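Local coordinates for protein imelysin (Bacteroides ovatus ATCC 8483, PDB 3OYV) that probably takes part in bacterial iron uptake as an imelysin-like, metal-binding outer-membrane protein, and may be a peptidase, at residues S58-H63 with T231-A236; S70-V75 with A224-V229; Y27-A32 with A255-A260. All blocks are in the same frame, centred on the assembly; numbering follows the deposited sequence.

Overall arrangement
All three contacts use the long helix 223-261, which runs through this largely helical chain and receives other helices near both of its ends. Contacts 1 and 2 lie near its N-terminal end with their centres about 9 Å apart. They touch where His-63 NE2 of contact 1 packs 2.8 Å from Asn-227 OD1 of contact 2; helix 56-62 and helix 71-102, which supply their other segments, follow each other in the sequence. Contact 3, near the C-terminal end of helix 223-261, is far off: its centre lies about 35 Å from that of contact 1 and about 42 Å from that of contact 2. Contacts 2 and 3 lie on opposite sides of the chain's centre.

Contact 1 of 3, residues S58-H63 with T231-A236; sequences SLFKAH and TQYVDA
Lys-61 and Thr-231 bring the two backbones nearest each other, with their CA atoms 5.5 Å apart. The helical segments run nearly antiparallel, at 165°, and their axes approach to 9.6 Å; the 231-236 helix contains a wider pi-type turn at 233-236. Lys-61 reaches across with CG, CD and CE. Its CG lies 3.9 Å from CB of Val-234, and its CD 3.9 Å from CA of Thr-231, where the chain passes over the backbone of the facing helix. A bend at chi3 (-73°) then places CE near Asp-235, and NZ donates to OD1 of Asp-235 at 2.8 Å, on that oxygen's syn lone pair. This salt bridge lies at the more exposed margin of the contact, the two side chains crossing at about a right angle. An alanine at Lys-61 would probably leave the Asp-235 carboxylate without this counter-charge and open a gap beside Val-234 and Thr-231. Deeper in, CG2 of Val-234 meets CD2 of Phe-60 at 3.6 Å, coming to the edge of the ring near its plane. CE2 of Tyr-233 comes to 4.3 Å from CE2 of Phe-60, and Tyr-68 and Phe-290 also meet the Phe-60 ring. The arrangement, an apolar interior edged by an ion pair, is that of antiparallel helix packing, here docking the short helix 56-62 onto the N-terminal part of helix 223-261.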
loop_
_atom_site.group_PDB
_atom_site.type_symbol
_atom_site.label_atom_id
_atom_site.label_comp_id
_atom_site.label_asym_id
_atom_site.label_seq_id
_atom_site.Cartn_x
_atom_site.Cartn_y
_atom_site.Cartn_z
ATOM N N SER A 58 -20.154 -8.667 -0.685
ATOM C CA SER A 58 -21.611 -8.751 -0.723
ATOM C C SER A 58 -22.236 -7.663 0.172
ATOM O O SER A 58 -23.236 -7.037 -0.206
ATOM C CB SER A 58 -22.082 -10.141 -0.315
ATOM O OG SER A 58 -21.755 -11.138 -1.288
ATOM N N LEU A 59 -21.661 -7.452 1.351
ATOM C CA LEU A 59 -22.136 -6.443 2.294
ATOM C C LEU A 59 -22.095 -5.030 1.679
ATOM O O LEU A 59 -23.085 -4.289 1.714
ATOM C CB LEU A 59 -21.283 -6.529 3.579
ATOM C CG LEU A 59 -21.581 -5.576 4.723
ATOM C CD1 LEU A 59 -20.969 -6.142 6.004
ATOM C CD2 LEU A 59 -21.072 -4.188 4.488
ATOM N N PHE A 60 -20.957 -4.674 1.105
ATOM C CA PHE A 60 -20.780 -3.350 0.558
ATOM C C PHE A 60 -21.677 -3.124 -0.653
ATOM O O PHE A 60 -22.254 -2.048 -0.791
ATOM C CB PHE A 60 -19.317 -3.121 0.220
ATOM C CG PHE A 60 -18.919 -1.662 0.120
ATOM C CD1 PHE A 60 -18.881 -0.845 1.250
ATOM C CD2 PHE A 60 -18.587 -1.110 -1.100
ATOM C CE1 PHE A 60 -18.488 0.497 1.143
ATOM C CE2 PHE A 60 -18.214 0.198 -1.199
ATOM C CZ PHE A 60 -18.148 1.010 -0.096
ATOM N N LYS A 61 -21.779 -4.110 -1.540
ATOM C CA LYS A 61 -22.658 -3.973 -2.699
ATOM C C LYS A 61 -24.137 -3.906 -2.345
ATOM O O LYS A 61 -24.924 -3.300 -3.081
ATOM C CB LYS A 61 -22.444 -5.112 -3.710
ATOM C CG LYS A 61 -21.069 -5.039 -4.318
ATOM C CD LYS A 61 -20.817 -6.120 -5.379
ATOM C CE LYS A 61 -20.644 -7.500 -4.743
ATOM N NZ LYS A 61 -20.507 -8.570 -5.769
ATOM N N ALA A 62 -24.529 -4.563 -1.264
ATOM C CA ALA A 62 -25.933 -4.554 -0.847
ATOM C C ALA A 62 -26.310 -3.259 -0.141
ATOM O O ALA A 62 -27.434 -2.779 -0.280
ATOM C CB ALA A 62 -26.238 -5.745 0.084
ATOM N N HIS A 63 -25.381 -2.736 0.649
ATOM C CA HIS A 63 -25.528 -1.521 1.424
ATOM C C HIS A 63 -26.931 -1.346 2.003
ATOM O O HIS A 63 -27.633 -0.377 1.708
ATOM C CB HIS A 63 -25.039 -0.296 0.643
ATOM C CG HIS A 63 -25.584 -0.176 -0.751
ATOM N ND1 HIS A 63 -26.889 0.191 -1.017
ATOM C CD2 HIS A 63 -24.989 -0.362 -1.959
ATOM C CE1 HIS A 63 -27.070 0.219 -2.327
ATOM N NE2 HIS A 63 -25.942 -0.130 -2.922
ATOM N N THR A 231 -21.020 -1.688 -7.495
ATOM C CA THR A 231 -20.856 -3.083 -7.854
ATOM C C THR A 231 -19.601 -3.260 -8.680
ATOM O O THR A 231 -18.790 -4.170 -8.428
ATOM C CB THR A 231 -22.130 -3.589 -8.549
ATOM O OG1 THR A 231 -23.163 -3.586 -7.596
ATOM C CG2 THR A 231 -21.931 -4.986 -9.169
ATOM N N GLN A 232 -19.427 -2.400 -9.682
ATOM C CA GLN A 232 -18.230 -2.451 -10.534
ATOM C C GLN A 232 -16.946 -2.211 -9.748
ATOM O O GLN A 232 -15.916 -2.865 -9.968
ATOM C CB GLN A 232 -18.325 -1.492 -11.724
ATOM C CG GLN A 232 -17.132 -1.376 -12.624
ATOM C CD GLN A 232 -16.820 -2.604 -13.419
ATOM O OE1 GLN A 232 -17.617 -3.541 -13.524
ATOM N NE2 GLN A 232 -15.663 -2.592 -14.030
ATOM N N TYR A 233 -16.994 -1.228 -8.848
ATOM C CA TYR A 233 -15.832 -0.908 -8.023
ATOM C C TYR A 233 -15.389 -2.109 -7.194
ATOM O O TYR A 233 -14.219 -2.465 -7.132
ATOM C CB TYR A 233 -16.190 0.269 -7.139
ATOM C CG TYR A 233 -15.250 0.657 -6.023
ATOM C CD1 TYR A 233 -14.201 1.539 -6.213
ATOM C CD2 TYR A 233 -15.484 0.178 -4.744
ATOM C CE1 TYR A 233 -13.372 1.916 -5.153
ATOM C CE2 TYR A 233 -14.709 0.573 -3.663
ATOM C CZ TYR A 233 -13.667 1.459 -3.885
ATOM O OH TYR A 233 -12.914 1.886 -2.810
ATOM N N VAL A 234 -16.349 -2.755 -6.570
ATOM C CA VAL A 234 -16.032 -3.916 -5.726
ATOM C C VAL A 234 -15.549 -5.080 -6.588
ATOM O O VAL A 234 -14.511 -5.702 -6.297
ATOM C CB VAL A 234 -17.246 -4.332 -4.887
ATOM C CG1 VAL A 234 -17.040 -5.700 -4.211
ATOM C CG2 VAL A 234 -17.593 -3.237 -3.832
ATOM N N ASP A 235 -16.268 -5.379 -7.665
ATOM C CA ASP A 235 -16.006 -6.606 -8.423
ATOM C C ASP A 235 -14.822 -6.503 -9.358
ATOM O O ASP A 235 -14.207 -7.535 -9.622
ATOM C CB ASP A 235 -17.270 -7.036 -9.218
ATOM C CG ASP A 235 -18.390 -7.563 -8.351
ATOM O OD1 ASP A 235 -18.132 -7.892 -7.180
ATOM O OD2 ASP A 235 -19.524 -7.649 -8.883
ATOM N N ALA A 236 -14.507 -5.299 -9.876
ATOM C CA ALA A 236 -13.426 -5.081 -10.819
ATOM C C ALA A 236 -12.180 -4.452 -10.216
ATOM O O ALA A 236 -11.090 -4.636 -10.729
ATOM C CB ALA A 236 -13.917 -4.262 -12.038
#

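Contact 2 of 3, residues S70-V75 with A224-V229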
loop_
_atom_site.group_PDB
_atom_site.type_symbol
_atom_site.label_atom_id
_atom_site.label_comp_id
_atom_site.label_asym_id
_atom_site.label_seq_id
_atom_site.Cartn_x
_atom_site.Cartn_y
_atom_site.Cartn_z
ATOM N N SER A 70 -26.918 3.103 1.855
ATOM C CA SER A 70 -27.261 3.591 0.533
ATOM C C SER A 70 -26.040 3.500 -0.347
ATOM O O SER A 70 -24.912 3.451 0.149
ATOM C CB SER A 70 -27.738 5.056 0.608
ATOM O OG SER A 70 -26.679 5.924 0.961
ATOM N N ALA A 71 -26.255 3.544 -1.654
ATOM C CA ALA A 71 -25.123 3.626 -2.564
ATOM C C ALA A 71 -24.369 4.942 -2.378
ATOM O O ALA A 71 -23.150 4.984 -2.504
ATOM C CB ALA A 71 -25.568 3.433 -4.035
ATOM N N LEU A 72 -25.087 6.035 -2.085
ATOM C CA LEU A 72 -24.437 7.302 -1.792
ATOM C C LEU A 72 -23.449 7.163 -0.646
ATOM O O LEU A 72 -22.338 7.664 -0.743
ATOM C CB LEU A 72 -25.458 8.407 -1.495
ATOM C CG LEU A 72 -24.876 9.747 -1.067
ATOM C CD1 LEU A 72 -23.953 10.288 -2.132
ATOM C CD2 LEU A 72 -25.972 10.756 -0.716
ATOM N N SER A 73 -23.845 6.501 0.441
ATOM C CA SER A 73 -22.949 6.295 1.582
ATOM C C SER A 73 -21.672 5.549 1.163
ATOM O O SER A 73 -20.546 5.911 1.549
ATOM C CB SER A 73 -23.675 5.497 2.661
ATOM O OG SER A 73 -22.865 5.351 3.810
ATOM N N CYS A 74 -21.856 4.509 0.353
ATOM C CA CYS A 74 -20.709 3.771 -0.171
ATOM C C CYS A 74 -19.800 4.696 -0.971
ATOM O O CYS A 74 -18.577 4.686 -0.812
ATOM C CB CYS A 74 -21.144 2.649 -1.111
ATOM S SG CYS A 74 -22.068 1.346 -0.323
ATOM N N VAL A 75 -20.388 5.518 -1.848
ATOM C CA VAL A 75 -19.593 6.362 -2.740
ATOM C C VAL A 75 -18.869 7.494 -1.988
ATOM O O VAL A 75 -17.734 7.829 -2.304
ATOM C CB VAL A 75 -20.454 6.878 -3.919
ATOM C CG1 VAL A 75 -19.783 8.016 -4.688
ATOM C CG2 VAL A 75 -20.792 5.703 -4.837
ATOM N N ALA A 224 -30.300 4.004 -8.040
ATOM C CA ALA A 224 -30.373 3.643 -9.453
ATOM C C ALA A 224 -29.122 4.091 -10.208
ATOM O O ALA A 224 -28.602 3.385 -11.066
ATOM C CB ALA A 224 -31.630 4.249 -10.116
ATOM N N VAL A 225 -28.638 5.281 -9.898
ATOM C CA VAL A 225 -27.423 5.758 -10.533
ATOM C C VAL A 225 -26.168 5.106 -9.956
ATOM O O VAL A 225 -25.286 4.699 -10.695
ATOM C CB VAL A 225 -27.307 7.287 -10.488
ATOM C CG1 VAL A 225 -25.952 7.743 -10.996
ATOM C CG2 VAL A 225 -28.455 7.903 -11.342
ATOM N N LEU A 226 -26.079 4.998 -8.637
ATOM C CA LEU A 226 -24.806 4.647 -8.005
ATOM C C LEU A 226 -24.583 3.163 -7.712
ATOM O O LEU A 226 -23.449 2.731 -7.589
ATOM C CB LEU A 226 -24.559 5.504 -6.767
ATOM C CG LEU A 226 -24.339 7.017 -7.013
ATOM C CD1 LEU A 226 -24.133 7.716 -5.663
ATOM C CD2 LEU A 226 -23.184 7.280 -7.931
ATOM N N ASN A 227 -25.656 2.378 -7.644
ATOM C CA ASN A 227 -25.479 0.945 -7.444
ATOM C C ASN A 227 -24.501 0.314 -8.437
ATOM O O ASN A 227 -23.639 -0.455 -8.021
ATOM C CB ASN A 227 -26.800 0.193 -7.491
ATOM C CG ASN A 227 -27.586 0.247 -6.193
ATOM O OD1 ASN A 227 -27.186 0.871 -5.217
ATOM N ND2 ASN A 227 -28.760 -0.415 -6.185
ATOM N N PRO A 228 -24.653 0.575 -9.750
ATOM C CA PRO A 228 -23.730 -0.089 -10.677
ATOM C C PRO A 228 -22.294 0.375 -10.500
ATOM O O PRO A 228 -21.364 -0.372 -10.807
ATOM C CB PRO A 228 -24.291 0.243 -12.068
ATOM C CG PRO A 228 -25.361 1.146 -11.881
ATOM C CD PRO A 228 -25.783 1.220 -10.436
ATOM N N VAL A 229 -22.130 1.610 -10.054
ATOM C CA VAL A 229 -20.794 2.138 -9.780
ATOM C C VAL A 229 -20.181 1.327 -8.599
ATOM O O VAL A 229 -19.021 0.901 -8.664
ATOM C CB VAL A 229 -20.834 3.641 -9.468
ATOM C CG1 VAL A 229 -19.457 4.114 -8.968
ATOM C CG2 VAL A 229 -21.311 4.443 -10.701
#
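Leu-226 projects toward helix 71-102 and fits against the face formed by Ala-71, Leu-72 and Val-75. The base of this projection rests on the smallest of the three: CB of Leu-226 lies 3.6 Å from CB of Ala-71, and the CA atoms of the pair are 5.5 Å apart. The tip goes further along. With chi2 at 179°, CD1 stands anti to CA and reaches past Ala-71 into the dip over the backbone of Leu-72, 3.9 Å from its CA. One wall of that dip is Val-75, whose CG2 lies 4.0 Å from CD1 of Leu-226, the two side chains crossing at about a right angle. The other is the Leu-72 side chain, which starts out away from helix 223-261 and meets the leucine more loosely. The two segments cross at 49°, their axes 8.9 Å apart at closest approach. Leu-226 takes part in three of the four residue contacts between them. In this mainly helical fold this is where helix 71-102 starts against helix 223-261; Ile-213 of helix 189-214 touches Leu-72, Val-75 and Leu-226 and makes the junction three-helical. Ser-70 caps the first turn, OG accepting from N of Ser-73 at 2.9 Å, while the N of Ala-71 bonds to Asp-223. Ala-71 meets a second, polar bump: the Asn-227 side chain begins pointing away but turns back, bringing OD1 to 3.3 Å from CB of Ala-71. Just beyond, helix 223-261 kinks at Pro-228, whose nitrogen has no hydrogen to donate to the preceding turn.

Contact 3 of 3, residues Y27-A32 with A255-A260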
loop_
_atom_site.group_PDB
_atom_site.type_symbol
_atom_site.label_atom_id
_atom_site.label_comp_id
_atom_site.label_asym_id
_atom_site.label_seq_id
_atom_site.Cartn_x
_atom_site.Cartn_y
_atom_site.Cartn_z
ATOM N N TYR A 27 13.896 -15.276 10.576
ATOM C CA TYR A 27 13.074 -14.076 10.758
ATOM C C TYR A 27 12.428 -13.643 9.443
ATOM O O TYR A 27 11.273 -13.234 9.428
ATOM C CB TYR A 27 13.812 -12.932 11.442
ATOM C CG TYR A 27 12.821 -11.968 12.038
ATOM C CD1 TYR A 27 11.923 -12.390 13.022
ATOM C CD2 TYR A 27 12.760 -10.657 11.603
ATOM C CE1 TYR A 27 11.014 -11.532 13.564
ATOM C CE2 TYR A 27 11.841 -9.775 12.155
ATOM C CZ TYR A 27 10.969 -10.222 13.144
ATOM O OH TYR A 27 10.048 -9.364 13.726
HETATM N N MSE A 28 13.166 -13.744 8.336
HETATM C CA MSE A 28 12.566 -13.485 7.008
HETATM C C MSE A 28 11.360 -14.382 6.812
HETATM O O MSE A 28 10.315 -13.920 6.358
HETATM C CB MSE A 28 13.535 -13.716 5.855
HETATM C CG MSE A 28 14.457 -12.595 5.545
HETATM SE SE MSE A 28 15.282 -12.829 3.836
HETATM C CE MSE A 28 16.128 -14.531 4.170
ATOM N N ARG A 29 11.540 -15.674 7.099
ATOM C CA ARG A 29 10.428 -16.607 6.981
ATOM C C ARG A 29 9.244 -16.177 7.848
ATOM O O ARG A 29 8.097 -16.220 7.417
ATOM C CB ARG A 29 10.830 -18.057 7.327
ATOM C CG ARG A 29 9.719 -19.030 7.310
ATOM C CD ARG A 29 10.242 -20.421 7.464
ATOM N NE ARG A 29 9.104 -21.309 7.693
ATOM C CZ ARG A 29 9.166 -22.633 7.799
ATOM N NH1 ARG A 29 10.321 -23.239 7.765
ATOM N NH2 ARG A 29 8.056 -23.343 7.992
ATOM N N ASN A 30 9.532 -15.794 9.089
ATOM C CA ASN A 30 8.482 -15.377 9.992
ATOM C C ASN A 30 7.692 -14.189 9.426
ATOM O O ASN A 30 6.464 -14.186 9.414
ATOM C CB ASN A 30 9.058 -15.007 11.358
ATOM C CG ASN A 30 7.970 -14.921 12.425
ATOM O OD1 ASN A 30 7.374 -15.930 12.789
ATOM N ND2 ASN A 30 7.662 -13.697 12.890
ATOM N N VAL A 31 8.421 -13.177 8.958
ATOM C CA VAL A 31 7.763 -11.970 8.456
ATOM C C VAL A 31 6.969 -12.263 7.171
ATOM O O VAL A 31 5.839 -11.784 7.007
ATOM C CB VAL A 31 8.790 -10.857 8.271
ATOM C CG1 VAL A 31 8.175 -9.623 7.589
ATOM C CG2 VAL A 31 9.426 -10.457 9.619
ATOM N N ALA A 32 7.517 -13.107 6.298
ATOM C CA ALA A 32 6.831 -13.470 5.053
ATOM C C ALA A 32 5.599 -14.321 5.356
ATOM O O ALA A 32 4.577 -14.194 4.678
ATOM C CB ALA A 32 7.758 -14.221 4.109
ATOM N N ALA A 255 9.524 -17.440 -2.480
ATOM C CA ALA A 255 10.808 -16.875 -2.816
ATOM C C ALA A 255 11.697 -16.724 -1.575
ATOM O O ALA A 255 12.933 -16.934 -1.637
ATOM C CB ALA A 255 10.674 -15.544 -3.550
ATOM N N VAL A 256 11.092 -16.325 -0.455
ATOM C CA VAL A 256 11.819 -16.211 0.794
ATOM C C VAL A 256 12.279 -17.582 1.306
ATOM O O VAL A 256 13.392 -17.703 1.775
ATOM C CB VAL A 256 10.959 -15.435 1.823
ATOM C CG1 VAL A 256 11.502 -15.616 3.257
ATOM C CG2 VAL A 256 10.881 -13.939 1.454
ATOM N N ILE A 257 11.425 -18.599 1.196
ATOM C CA ILE A 257 11.818 -19.963 1.624
ATOM C C ILE A 257 13.027 -20.442 0.767
ATOM O O ILE A 257 13.993 -20.993 1.302
ATOM C CB ILE A 257 10.610 -20.965 1.562
ATOM C CG1 ILE A 257 9.501 -20.598 2.564
ATOM C CG2 ILE A 257 11.101 -22.418 1.782
ATOM C CD1 ILE A 257 9.913 -20.644 4.002
ATOM N N VAL A 258 13.008 -20.196 -0.543
ATOM C CA VAL A 258 14.116 -20.657 -1.398
ATOM C C VAL A 258 15.408 -19.934 -1.028
ATOM O O VAL A 258 16.469 -20.563 -0.952
ATOM C CB VAL A 258 13.789 -20.525 -2.903
ATOM C CG1 VAL A 258 15.005 -20.879 -3.788
ATOM C CG2 VAL A 258 12.600 -21.414 -3.237
ATOM N N LEU A 259 15.305 -18.631 -0.728
ATOM C CA LEU A 259 16.448 -17.846 -0.288
ATOM C C LEU A 259 17.032 -18.419 1.007
ATOM O O LEU A 259 18.275 -18.532 1.126
ATOM C CB LEU A 259 16.046 -16.374 -0.136
ATOM C CG LEU A 259 17.041 -15.389 0.487
ATOM C CD1 LEU A 259 18.358 -15.254 -0.189
ATOM C CD2 LEU A 259 16.381 -14.010 0.553
ATOM N N ALA A 260 16.160 -18.777 1.953
ATOM C CA ALA A 260 16.593 -19.361 3.215
ATOM C C ALA A 260 17.265 -20.726 2.980
ATOM O O ALA A 260 18.292 -21.044 3.612
ATOM C CB ALA A 260 15.417 -19.496 4.182
#
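An antiparallel helix pair joins helix 21-47, through Met-28, Arg-29 and Ala-32, to Val-256, Ile-257 and Leu-259 near the C-terminal end of helix 223-261. The segments are inclined at 171° with axes 9.3 Å apart, and the CA atoms of Arg-29 and Val-256 come within 6.4 Å. Val-256 occupies the middle: its CG1 lies 3.8 Å from CB of Met-28 and 3.7 Å from the carbonyl O of the same residue, and 4.1 Å from CB of Ala-32. The two helices belong to the helical bundle of the imelysin fold, with helices 265-283 and 343-351 closing around Leu-259, and Leu-350 and Leu-351 also touching Met-28. Residue 28 is a selenomethionine with two conformers; in the one described SE lies 3.7 Å from CD2 of Leu-259, and the bend at chi3 (-59°) puts CE against the same methyl, while the other conformer may meet Leu-259 differently. On the partly exposed flank of the pair, the Arg-29 chain, extended from CG to NE, crosses that of Ile-257 obliquely, and CD1 of Ile-257 lies 3.5 Å from CD of Arg-29, with CG and NE a little farther. The guanidinium also makes a cation-pi contact with Trp-326 and a weak hydrogen bond from NH2 to the carbonyl of Asp-330.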